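Local coordinates for ABC transporter ATP-binding protein (Leptospira interrogans serovar Copenhageni, PDB 4HZI) that probably binds and hydrolyses ATP as the ATPase subunit of an orphan ABC transporter involved in manganese utilization and tolerance, at residues 56-59 with 60-63; 95-98 with 99-102; 154-157 with 158-162; 168-171 with 172-175; 203-206 with 207-210. All blocks are in the same frame, centred on the assembly; numbering follows the deposited sequence.

Interaction 1: 56-59 with 60-63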
loop_
_atom_site.group_PDB
_atom_site.type_symbol
_atom_site.label_atom_id
_atom_site.label_comp_id
_atom_site.label_asym_id
_atom_site.label_seq_id
_atom_site.Cartn_x
_atom_site.Cartn_y
_atom_site.Cartn_z
ATOM N N GLU A 56 -24.656 -9.300 5.852
ATOM C CA GLU A 56 -25.623 -8.204 5.863
ATOM C C GLU A 56 -25.142 -7.063 6.748
ATOM O O GLU A 56 -24.307 -7.292 7.606
ATOM C CB GLU A 56 -27.007 -8.673 6.269
ATOM C CG GLU A 56 -27.209 -9.070 7.698
ATOM C CD GLU A 56 -28.436 -8.381 8.330
ATOM O OE1 GLU A 56 -29.314 -7.791 7.616
ATOM O OE2 GLU A 56 -28.518 -8.420 9.579
ATOM N N ILE A 57 -25.608 -5.850 6.456
ATOM C CA ILE A 57 -25.205 -4.672 7.231
ATOM C C ILE A 57 -26.524 -3.995 7.602
ATOM O O ILE A 57 -27.375 -3.723 6.747
ATOM C CB ILE A 57 -24.315 -3.680 6.414
ATOM C CG1 ILE A 57 -23.075 -4.378 5.839
ATOM C CG2 ILE A 57 -23.952 -2.459 7.274
ATOM C CD1 ILE A 57 -22.238 -3.526 4.901
ATOM N N LYS A 58 -26.709 -3.729 8.898
ATOM C CA LYS A 58 -27.915 -3.040 9.350
ATOM C C LYS A 58 -27.651 -1.547 9.408
ATOM O O LYS A 58 -26.492 -1.100 9.408
ATOM C CB LYS A 58 -28.291 -3.547 10.735
ATOM C CG LYS A 58 -28.441 -5.059 10.788
ATOM C CD LYS A 58 -29.506 -5.446 11.780
ATOM C CE LYS A 58 -29.708 -6.947 11.830
ATOM N NZ LYS A 58 -28.462 -7.628 12.249
ATOM N N THR A 59 -28.738 -0.777 9.390
ATOM C CA THR A 59 -28.681 0.661 9.569
ATOM C C THR A 59 -27.753 1.020 10.732
ATOM O O THR A 59 -27.827 0.437 11.802
ATOM C CB THR A 59 -30.097 1.233 9.766
ATOM O OG1 THR A 59 -30.833 0.985 8.574
ATOM C CG2 THR A 59 -30.049 2.732 9.953
ATOM N N ASN A 60 -26.844 1.948 10.469
ATOM C CA ASN A 60 -25.871 2.445 11.447
ATOM C C ASN A 60 -24.807 1.449 11.923
ATOM O O ASN A 60 -24.077 1.700 12.898
ATOM C CB ASN A 60 -26.613 3.142 12.626
ATOM C CG ASN A 60 -27.432 4.337 12.157
ATOM O OD1 ASN A 60 -27.081 5.015 11.193
ATOM N ND2 ASN A 60 -28.517 4.617 12.860
ATOM N N GLU A 61 -24.662 0.325 11.212
ATOM C CA GLU A 61 -23.513 -0.522 11.407
ATOM C C GLU A 61 -22.320 -0.124 10.502
ATOM O O GLU A 61 -22.457 0.459 9.380
ATOM C CB GLU A 61 -23.839 -2.005 11.158
ATOM C CG GLU A 61 -24.838 -2.568 12.138
ATOM C CD GLU A 61 -24.961 -4.072 12.016
ATOM O OE1 GLU A 61 -24.828 -4.594 10.865
ATOM O OE2 GLU A 61 -25.206 -4.715 13.076
ATOM N N HIS A 62 -21.147 -0.446 11.008
ATOM C CA HIS A 62 -19.899 -0.212 10.305
ATOM C C HIS A 62 -19.247 -1.608 10.176
ATOM O O HIS A 62 -18.849 -2.234 11.157
ATOM C CB HIS A 62 -19.065 0.815 11.088
ATOM C CG HIS A 62 -19.723 2.147 11.126
ATOM N ND1 HIS A 62 -19.865 2.938 9.994
ATOM C CD2 HIS A 62 -20.417 2.777 12.115
ATOM C CE1 HIS A 62 -20.546 4.028 10.305
ATOM N NE2 HIS A 62 -20.890 3.956 11.587
ATOM N N CYS A 63 -19.149 -2.069 8.924
ATOM C CA CYS A 63 -18.686 -3.408 8.604
ATOM C C CYS A 63 -17.408 -3.333 7.769
ATOM O O CYS A 63 -17.327 -2.544 6.851
ATOM C CB CYS A 63 -19.770 -4.138 7.812
ATOM S SG CYS A 63 -19.328 -5.873 7.493
HETATM O O HOH W 1 -25.934 -7.206 13.437
#
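Lys58 and Glu61 run side by side, their side chains pointing the same way, and the carboxylate of Glu61 reaches back to the lysine main chain. Lys58 N donates to Glu61 OE1 at 2.9 Å; the N-H...O angle is 176°, yet the donor meets the oxygen from above the carboxylate plane (52° out). With CG beside its own backbone N and the chain extended beyond, Glu61 brings CD to 3.6 Å from Lys58 CB. The charged ends stay apart, Lys58 NZ lying 4.4 Å from Glu61 OE2, and a water bridges them, accepting from the ammonium and donating to the carboxylate. Lys58 NZ forms a salt bridge with Glu56 OE2 at 2.8 Å, whose hydrogen-bond geometry is weak. Lys58 to Glu61 form a type II beta turn, closed by Glu61 N to Lys58 O at 2.9 Å, with Asn60 taking the positive phi (67°). The turn joins strand 53-58 of the antiparallel sheet to strand 62-67 of the mixed sheet, the strand that in this family leads into the P-loop. On the buried side Ile57 slants across Glu61, Ile57 CG2 3.9 Å from Glu61 CB, while Ile57 CG1 packs on Cys63 CB at 3.9 Å. Thr226 OG1 takes the N-H of Asn60.

Interaction 2: 95-98 with 99-102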
loop_
_atom_site.group_PDB
_atom_site.type_symbol
_atom_site.label_atom_id
_atom_site.label_comp_id
_atom_site.label_asym_id
_atom_site.label_seq_id
_atom_site.Cartn_x
_atom_site.Cartn_y
_atom_site.Cartn_z
ATOM N N GLN A 95 -35.636 -3.416 1.663
ATOM C CA GLN A 95 -36.428 -4.566 1.229
ATOM C C GLN A 95 -36.449 -4.789 -0.293
ATOM O O GLN A 95 -37.082 -5.721 -0.761
ATOM C CB GLN A 95 -37.858 -4.474 1.752
ATOM C CG GLN A 95 -37.963 -4.709 3.249
ATOM C CD GLN A 95 -39.376 -5.038 3.692
ATOM O OE1 GLN A 95 -40.020 -5.942 3.142
ATOM N NE2 GLN A 95 -39.868 -4.317 4.700
ATOM N N GLU A 96 -35.765 -3.953 -1.060
ATOM C CA GLU A 96 -35.850 -4.050 -2.523
ATOM C C GLU A 96 -34.652 -4.790 -3.093
ATOM O O GLU A 96 -33.521 -4.401 -2.856
ATOM C CB GLU A 96 -35.885 -2.662 -3.144
ATOM C CG GLU A 96 -37.134 -1.858 -2.889
ATOM C CD GLU A 96 -37.054 -0.502 -3.549
ATOM O OE1 GLU A 96 -36.217 0.326 -3.125
ATOM O OE2 GLU A 96 -37.818 -0.266 -4.512
ATOM N N THR A 97 -34.903 -5.817 -3.885
ATOM C CA THR A 97 -33.851 -6.446 -4.656
ATOM C C THR A 97 -33.340 -5.460 -5.697
ATOM O O THR A 97 -34.036 -4.514 -6.093
ATOM C CB THR A 97 -34.305 -7.735 -5.387
ATOM O OG1 THR A 97 -35.239 -7.383 -6.410
ATOM C CG2 THR A 97 -34.936 -8.715 -4.418
ATOM N N TYR A 98 -32.124 -5.698 -6.137
ATOM C CA TYR A 98 -31.493 -4.860 -7.118
ATOM C C TYR A 98 -32.257 -4.889 -8.450
ATOM O O TYR A 98 -32.303 -3.890 -9.152
ATOM C CB TYR A 98 -30.047 -5.253 -7.290
ATOM C CG TYR A 98 -29.088 -4.592 -6.324
ATOM C CD1 TYR A 98 -29.479 -4.235 -5.021
ATOM C CD2 TYR A 98 -27.801 -4.339 -6.697
ATOM C CE1 TYR A 98 -28.595 -3.643 -4.152
ATOM C CE2 TYR A 98 -26.903 -3.768 -5.831
ATOM C CZ TYR A 98 -27.330 -3.405 -4.547
ATOM O OH TYR A 98 -26.462 -2.828 -3.679
ATOM N N GLY A 99 -32.930 -5.988 -8.715
ATOM C CA GLY A 99 -33.810 -6.070 -9.873
ATOM C C GLY A 99 -34.958 -5.069 -9.812
ATOM O O GLY A 99 -35.528 -4.729 -10.841
ATOM N N GLU A 100 -35.286 -4.561 -8.623
ATOM C CA GLU A 100 -36.441 -3.674 -8.501
ATOM C C GLU A 100 -36.051 -2.231 -8.521
ATOM O O GLU A 100 -36.931 -1.383 -8.531
ATOM C CB GLU A 100 -37.231 -3.970 -7.231
ATOM C CG GLU A 100 -37.635 -5.424 -7.079
ATOM C CD GLU A 100 -38.089 -5.710 -5.664
ATOM O OE1 GLU A 100 -39.095 -5.103 -5.228
ATOM O OE2 GLU A 100 -37.434 -6.512 -4.990
ATOM N N ILE A 101 -34.753 -1.949 -8.574
ATOM C CA ILE A 101 -34.251 -0.595 -8.506
ATOM C C ILE A 101 -33.512 -0.223 -9.773
ATOM O O ILE A 101 -32.518 -0.870 -10.135
ATOM C CB ILE A 101 -33.250 -0.439 -7.328
ATOM C CG1 ILE A 101 -33.841 -1.032 -6.049
ATOM C CG2 ILE A 101 -32.864 1.026 -7.131
ATOM C CD1 ILE A 101 -32.867 -1.064 -4.877
ATOM N N ALA A 102 -33.942 0.858 -10.417
ATOM C CA ALA A 102 -33.119 1.427 -11.460
ATOM C C ALA A 102 -31.722 1.681 -10.907
ATOM O O ALA A 102 -31.553 2.345 -9.873
ATOM C CB ALA A 102 -33.730 2.705 -11.997
#
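The carboxylate of Glu100 is approached from two directions by Thr97, both times at OE2. Thr97 OG1 donates to the anti lone pair of Glu100 OE2, the one facing away from the other oxygen, at 2.8 Å. Thr97 N reaches the same Glu100 OE2, also at 2.8 Å, but from 56° above the carboxylate plane. Two donors of one residue grip this oxygen and so restrain the carboxylate. Thr97 contributes by setting OG1 between its backbone N and carbonyl carbon (chi1 68°), and the glutamate chain crosses the threonine at a slant, Glu100 CG 3.2 Å from Thr97 OG1. The other flat group, the Tyr98 ring, is buried in the fold, its OH hydrogen-bonded to Ile80 O.

The backbone closes the same loop: Glu100 N donates to Thr97 O at 2.8 Å, and Ile101 N to Tyr98 O at 3.2 Å, the i to i+3 pattern of a short 3-10 turn. Beside it, Ile101 crosses Glu96 at about a right angle, Ile101 CD1 3.8 Å from Glu96 CB, and Ile101 CG1 sits 3.5 Å from Thr97 O.

The turn follows strand 96-97, an outermost strand of the antiparallel sheet, where Thr97 packs on Thr90 and Arg92 of strand 90-93. Tyr98 touches Ile91, Leu35, Trp85 and Leu106, and Ile101 rests on Leu93 and Leu106, while Ala102 starts helix 103-108 from its N-cap position.

Interaction 3: 154-157 with 158-162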
loop_
_atom_site.group_PDB
_atom_site.type_symbol
_atom_site.label_atom_id
_atom_site.label_comp_id
_atom_site.label_asym_id
_atom_site.label_seq_id
_atom_site.Cartn_x
_atom_site.Cartn_y
_atom_site.Cartn_z
ATOM N N THR A 154 -22.819 22.408 0.084
ATOM C CA THR A 154 -21.422 21.996 0.153
ATOM C C THR A 154 -20.642 22.803 1.178
ATOM O O THR A 154 -19.808 22.263 1.896
ATOM C CB THR A 154 -20.766 22.033 -1.218
ATOM O OG1 THR A 154 -21.198 20.878 -1.945
ATOM C CG2 THR A 154 -19.231 22.006 -1.129
ATOM N N LEU A 155 -20.922 24.102 1.283
ATOM C CA LEU A 155 -20.205 24.911 2.268
ATOM C C LEU A 155 -20.617 24.488 3.646
ATOM O O LEU A 155 -19.822 24.521 4.579
ATOM C CB LEU A 155 -20.466 26.421 2.062
ATOM C CG LEU A 155 -20.090 26.961 0.676
ATOM C CD1 LEU A 155 -20.541 28.416 0.501
ATOM C CD2 LEU A 155 -18.596 26.842 0.405
ATOM N N GLN A 156 -21.861 24.091 3.812
ATOM C CA GLN A 156 -22.263 23.631 5.128
ATOM C C GLN A 156 -21.520 22.328 5.509
ATOM O O GLN A 156 -21.138 22.130 6.678
ATOM C CB GLN A 156 -23.775 23.434 5.198
ATOM C CG GLN A 156 -24.279 23.078 6.598
ATOM C CD GLN A 156 -24.149 24.226 7.579
ATOM O OE1 GLN A 156 -24.586 25.343 7.302
ATOM N NE2 GLN A 156 -23.551 23.960 8.731
ATOM N N ILE A 157 -21.340 21.446 4.523
ATOM C CA ILE A 157 -20.577 20.196 4.717
ATOM C C ILE A 157 -19.143 20.493 5.228
ATOM O O ILE A 157 -18.693 19.941 6.275
ATOM C CB ILE A 157 -20.574 19.335 3.413
ATOM C CG1 ILE A 157 -21.984 18.765 3.137
ATOM C CG2 ILE A 157 -19.628 18.169 3.547
ATOM C CD1 ILE A 157 -22.199 18.269 1.723
ATOM N N LEU A 158 -18.454 21.380 4.506
ATOM C CA LEU A 158 -17.124 21.827 4.920
ATOM C C LEU A 158 -17.172 22.429 6.313
ATOM O O LEU A 158 -16.362 22.069 7.178
ATOM C CB LEU A 158 -16.538 22.806 3.916
ATOM C CG LEU A 158 -16.253 22.245 2.531
ATOM C CD1 LEU A 158 -16.058 23.340 1.516
ATOM C CD2 LEU A 158 -15.032 21.321 2.538
ATOM N N LYS A 159 -18.152 23.300 6.575
ATOM C CA LYS A 159 -18.226 23.898 7.909
ATOM C C LYS A 159 -18.404 22.842 8.980
ATOM O O LYS A 159 -17.690 22.857 9.987
ATOM C CB LYS A 159 -19.334 24.956 8.021
ATOM C CG LYS A 159 -19.252 25.742 9.333
ATOM C CD LYS A 159 -20.045 27.049 9.316
ATOM C CE LYS A 159 -21.497 26.834 9.703
ATOM N NZ LYS A 159 -22.359 27.967 9.263
ATOM N N ASP A 160 -19.348 21.919 8.769
ATOM C CA ASP A 160 -19.604 20.855 9.757
ATOM C C ASP A 160 -18.339 20.038 10.086
ATOM O O ASP A 160 -18.216 19.530 11.187
ATOM C CB ASP A 160 -20.711 19.902 9.285
ATOM C CG ASP A 160 -22.080 20.564 9.223
ATOM O OD1 ASP A 160 -22.189 21.756 9.585
ATOM O OD2 ASP A 160 -23.052 19.890 8.814
ATOM N N SER A 161 -17.422 19.931 9.123
ATOM C CA SER A 161 -16.131 19.215 9.296
ATOM C C SER A 161 -14.914 20.131 9.463
ATOM O O SER A 161 -13.779 19.682 9.304
ATOM C CB SER A 161 -15.872 18.296 8.084
ATOM O OG SER A 161 -16.672 17.130 8.180
ATOM N N ASP A 162 -15.141 21.409 9.762
ATOM C CA ASP A 162 -14.050 22.343 10.071
ATOM C C ASP A 162 -13.012 22.481 8.957
ATOM O O ASP A 162 -11.815 22.456 9.208
ATOM C CB ASP A 162 -13.382 21.965 11.411
ATOM C CG ASP A 162 -14.377 21.962 12.585
ATOM O OD1 ASP A 162 -15.278 22.830 12.615
ATOM O OD2 ASP A 162 -14.275 21.087 13.479
HETATM O O HOH W 2 -19.136 17.380 7.040
#
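Gln156 NE2 donates to Asp160 OD1 at 2.7 Å, linking side chains one helical turn apart. The bond is fairly straight (159° at the hydrogen) and leaves the glutamine in its amide plane, but it meets the carboxylate on the syn side and somewhat out of plane, and the amide and carboxylate planes are 52° apart. Gln156 arrives there by a bend: CG lies anti to the backbone N, and chi2 (69°) folds the amide along the helix towards its C-terminal end. Lys159 crosses Gln156 at a slant, Lys159 CE 3.7 Å from Gln156 NE2. Behind these groups, Asp160 N donates to Gln156 O at 2.8 Å, the ordinary i to i+4 helix bond that places Asp160 one turn on.

Helix 148-160 ends here in a Schellman motif. Asp162, with positive phi, is the C-prime residue; its N bonds back to Lys159 O at 2.9 Å, and the N-H of the residue after it returns to Leu158 O. Ile157 O accepts from Ser161 N at 3.1 Å and also from a water at 2.7 Å, which is itself 2.7 Å from Ser161 OG.

The apolar face is carried by Leu158, which packs on Val128 and Ile132 of helix 128-133 and on Leu185 of helix 176-188; Ile157 and Ser161 also meet Leu185. At the helix end, Lys222 NZ donates to Asp160 O.

Interaction 4: 168-171 with 172-175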
loop_
_atom_site.group_PDB
_atom_site.type_symbol
_atom_site.label_atom_id
_atom_site.label_comp_id
_atom_site.label_asym_id
_atom_site.label_seq_id
_atom_site.Cartn_x
_atom_site.Cartn_y
_atom_site.Cartn_z
ATOM N N ASP A 168 -11.633 27.240 -1.215
ATOM C CA ASP A 168 -11.044 27.673 -2.472
ATOM C C ASP A 168 -9.633 27.163 -2.689
ATOM O O ASP A 168 -9.045 27.410 -3.742
ATOM C CB ASP A 168 -11.056 29.208 -2.562
ATOM C CG ASP A 168 -12.440 29.779 -2.331
ATOM O OD1 ASP A 168 -13.379 29.327 -3.029
ATOM O OD2 ASP A 168 -12.594 30.644 -1.437
ATOM N N GLN A 169 -9.084 26.425 -1.736
ATOM C CA GLN A 169 -7.762 25.825 -1.968
ATOM C C GLN A 169 -7.864 24.760 -3.045
ATOM O O GLN A 169 -8.809 23.975 -3.065
ATOM C CB GLN A 169 -7.175 25.236 -0.687
ATOM C CG GLN A 169 -5.751 24.738 -0.878
ATOM C CD GLN A 169 -5.201 24.060 0.346
ATOM O OE1 GLN A 169 -5.726 24.212 1.446
ATOM N NE2 GLN A 169 -4.127 23.306 0.164
ATOM N N LEU A 170 -6.892 24.732 -3.946
ATOM C CA LEU A 170 -6.869 23.713 -4.983
ATOM C C LEU A 170 -6.666 22.338 -4.334
ATOM O O LEU A 170 -5.843 22.194 -3.418
ATOM C CB LEU A 170 -5.733 23.961 -5.960
ATOM C CG LEU A 170 -5.786 25.302 -6.695
ATOM C CD1 LEU A 170 -4.531 25.462 -7.539
ATOM C CD2 LEU A 170 -7.047 25.373 -7.548
ATOM N N TYR A 171 -7.394 21.349 -4.850
ATOM C CA TYR A 171 -7.369 19.983 -4.333
ATOM C C TYR A 171 -5.957 19.395 -4.448
ATOM O O TYR A 171 -5.461 18.720 -3.530
ATOM C CB TYR A 171 -8.387 19.139 -5.118
ATOM C CG TYR A 171 -8.363 17.660 -4.789
ATOM C CD1 TYR A 171 -9.083 17.154 -3.710
ATOM C CD2 TYR A 171 -7.627 16.770 -5.560
ATOM C CE1 TYR A 171 -9.052 15.793 -3.405
ATOM C CE2 TYR A 171 -7.594 15.416 -5.261
ATOM C CZ TYR A 171 -8.316 14.940 -4.179
ATOM O OH TYR A 171 -8.284 13.595 -3.891
ATOM N N ASN A 172 -5.290 19.693 -5.562
ATOM C CA ASN A 172 -3.950 19.179 -5.798
ATOM C C ASN A 172 -2.870 19.739 -4.877
ATOM O O ASN A 172 -1.764 19.213 -4.845
ATOM C CB ASN A 172 -3.553 19.324 -7.277
ATOM C CG ASN A 172 -4.181 18.245 -8.161
ATOM O OD1 ASN A 172 -4.550 17.158 -7.689
ATOM N ND2 ASN A 172 -4.303 18.538 -9.455
ATOM N N THR A 173 -3.191 20.743 -4.074
ATOM C CA THR A 173 -2.230 21.241 -3.106
ATOM C C THR A 173 -2.453 20.685 -1.715
ATOM O O THR A 173 -1.696 20.993 -0.794
ATOM C CB THR A 173 -2.221 22.781 -3.067
ATOM O OG1 THR A 173 -3.441 23.266 -2.482
ATOM C CG2 THR A 173 -2.057 23.326 -4.479
ATOM N N LEU A 174 -3.489 19.865 -1.534
ATOM C CA LEU A 174 -3.716 19.267 -0.230
ATOM C C LEU A 174 -2.679 18.174 0.067
ATOM O O LEU A 174 -2.171 17.525 -0.867
ATOM C CB LEU A 174 -5.119 18.656 -0.179
ATOM C CG LEU A 174 -6.306 19.610 -0.382
ATOM C CD1 LEU A 174 -7.578 18.781 -0.462
ATOM C CD2 LEU A 174 -6.413 20.627 0.734
ATOM N N SER A 175 -2.411 17.970 1.355
ATOM C CA SER A 175 -1.644 16.813 1.829
ATOM C C SER A 175 -2.395 15.507 1.438
ATOM O O SER A 175 -3.600 15.521 1.134
ATOM C CB SER A 175 -1.428 16.908 3.336
ATOM O OG SER A 175 -2.574 16.444 4.061
#
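Gln169 and Thr173 meet in the turn that delivers the chain to the Leu-Ser-Ser-Gly-Glu sequence beginning at Leu174, which fits the signature motif of ABC ATPases. Gln169 NE2 donates to Thr173 OG1 at 2.7 Å, with the acceptor in the amide plane and an N-H...O angle of 164°. Thr173 OG1 passes the chain of bonds on, donating to Leu170 O at 2.8 Å, so one hydroxyl both accepts and donates. Leu170 O is gripped twice, for Thr173 N also reaches it at 3.1 Å, from well above the carbonyl plane (58°). Gln169, extended with CG anti to the backbone N (chi1 -174°), carries its amide to the threonine hydroxyl.

One residue on, Leu174 N donates to Tyr171 O at 3.0 Å, continuing the i to i+3 bonding of the 3-10 segment. The leucine's two methyls then divide their contacts: Leu174 CD2 lies 3.6 Å from Gln169 NE2, and Leu174 CD1 is 3.9 Å from Tyr171 CD1, the two side chains crossing at about a right angle.

Backbone bonds tie Gln169 to Val128 and Tyr171 to Leu126, near the start of helix 128-133. The Tyr171 side chain touches Thr131 of that helix and Lys179 and Leu183 of helix 176-188, Leu174 packs on Val128, Lys179 and Ile182, and Ser175 N-caps helix 176-188.

Interaction 5: 203-206 with 207-210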
loop_
_atom_site.group_PDB
_atom_site.type_symbol
_atom_site.label_atom_id
_atom_site.label_comp_id
_atom_site.label_asym_id
_atom_site.label_seq_id
_atom_site.Cartn_x
_atom_site.Cartn_y
_atom_site.Cartn_z
ATOM N N SER A 203 -2.025 4.765 -0.747
ATOM C CA SER A 203 -1.042 5.816 -0.946
ATOM C C SER A 203 -0.749 6.605 0.299
ATOM O O SER A 203 -0.040 7.620 0.209
ATOM C CB SER A 203 -1.485 6.825 -2.019
ATOM O OG SER A 203 -1.921 6.148 -3.164
ATOM N N LEU A 204 -1.313 6.223 1.452
ATOM C CA LEU A 204 -1.056 6.994 2.660
ATOM C C LEU A 204 0.027 6.327 3.471
ATOM O O LEU A 204 -0.059 5.147 3.797
ATOM C CB LEU A 204 -2.321 7.143 3.488
ATOM C CG LEU A 204 -3.498 7.782 2.776
ATOM C CD1 LEU A 204 -4.534 8.044 3.823
ATOM C CD2 LEU A 204 -3.096 9.078 2.097
ATOM N N ASP A 205 1.054 7.086 3.820
ATOM C CA ASP A 205 1.990 6.636 4.826
ATOM C C ASP A 205 1.359 6.752 6.210
ATOM O O ASP A 205 0.206 7.235 6.373
ATOM C CB ASP A 205 3.351 7.358 4.707
ATOM C CG ASP A 205 3.317 8.834 5.040
ATOM O OD1 ASP A 205 2.421 9.338 5.775
ATOM O OD2 ASP A 205 4.250 9.522 4.554
ATOM N N LEU A 206 2.110 6.361 7.209
ATOM C CA LEU A 206 1.579 6.251 8.570
ATOM C C LEU A 206 0.975 7.590 9.098
ATOM O O LEU A 206 -0.062 7.603 9.755
ATOM C CB LEU A 206 2.729 5.767 9.426
ATOM C CG LEU A 206 2.801 5.519 10.905
ATOM C CD1 LEU A 206 4.167 4.892 11.151
ATOM C CD2 LEU A 206 2.673 6.796 11.697
ATOM N N THR A 207 1.629 8.691 8.786
ATOM C CA THR A 207 1.265 10.019 9.274
ATOM C C THR A 207 -0.017 10.474 8.569
ATOM O O THR A 207 -0.956 10.987 9.193
ATOM C CB THR A 207 2.417 11.019 9.008
ATOM O OG1 THR A 207 3.651 10.541 9.604
ATOM C CG2 THR A 207 2.109 12.387 9.584
ATOM N N ALA A 208 -0.032 10.312 7.259
ATOM C CA ALA A 208 -1.183 10.656 6.456
ATOM C C ALA A 208 -2.390 9.778 6.792
ATOM O O ALA A 208 -3.561 10.250 6.767
ATOM C CB ALA A 208 -0.831 10.525 4.996
ATOM N N ARG A 209 -2.129 8.522 7.109
ATOM C CA ARG A 209 -3.191 7.591 7.462
ATOM C C ARG A 209 -3.823 8.018 8.792
ATOM O O ARG A 209 -5.041 8.034 8.942
ATOM C CB ARG A 209 -2.650 6.146 7.569
ATOM C CG ARG A 209 -3.689 5.131 7.949
ATOM C CD ARG A 209 -3.125 3.726 7.984
ATOM N NE ARG A 209 -2.405 3.522 9.229
ATOM C CZ ARG A 209 -1.316 2.792 9.410
ATOM N NH1 ARG A 209 -0.726 2.171 8.418
ATOM N NH2 ARG A 209 -0.803 2.721 10.632
ATOM N N GLU A 210 -2.977 8.350 9.753
ATOM C CA GLU A 210 -3.458 8.884 11.025
ATOM C C GLU A 210 -4.289 10.123 10.876
ATOM O O GLU A 210 -5.300 10.274 11.573
ATOM C CB GLU A 210 -2.325 9.147 11.979
ATOM C CG GLU A 210 -2.048 7.958 12.841
ATOM C CD GLU A 210 -3.289 7.514 13.607
ATOM O OE1 GLU A 210 -3.696 8.196 14.558
ATOM O OE2 GLU A 210 -3.845 6.476 13.245
#
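Asp205 OD1 is held by two backbone N-H groups at the start of helix 206-222. The stronger comes from Ala208 N, 3.0 Å from Asp205 OD1, nearly straight at 174° and met close to the C-O axis of the carboxylate. The other, from Thr207 N at 3.2 Å to the same Asp205 OD1, is bent to 124° and weak. Asp205 is thus the N-cap, and its chi1 of 68° swings CG between backbone N and carbonyl carbon, which turns the carboxylate over the first turn of the helix. The main chain follows suit: Arg209 N donates to Asp205 O at 2.8 Å, nearly in line with the carbonyl bond, and Glu210 N to Leu206 O at 3.0 Å.

Leu204 supplies the apolar side, Leu204 CD2 lying 4.0 Å from Ala208 CB and Leu204 CD1 3.8 Å from Ala208 O. It also touches Ser176 and Lys180 of helix 176-188, which Ala208 meets at Ser176.

The Ser-Leu-Asp sequence here fits the D-loop of ABC ATPases, which in these dimers faces the partner's P-loop. The second oxygen, Asp205 OD2, forms a salt bridge with Arg68 NE of the second subunit and accepts from Asn69 N of the same subunit, while Thr207 OG1 is hydrogen-bonded to Tyr271 O of the second subunit.

The carboxylate therefore makes two kinds of bond: OD1 caps the start of the helix, while OD2 reaches the second subunit. The OD2 bonds to Arg68 and Asn69 link the probable D-loop of one subunit to the probable P-loop of the other.

Interactions 1 and 2 reach the same antiparallel sheet, at its two outermost strands, and both use a glutamate whose carboxylate takes a backbone N-H; interaction 1 adds a water-bridged lysine, interaction 2 a threonine hydroxyl. Interaction 4 is a surface contact and the other four are partly buried; in interactions 3 and 4, their centres about 16 Å apart, a glutamine amide donates, to a carboxylate and to a hydroxyl. Interactions 3, 4 and 5 all reach helix 176-188, 4 and 5 near its start. Interaction 5 has no exposed touching residue, and is the one joined to the second subunit, unlike the others, which stay within their chain.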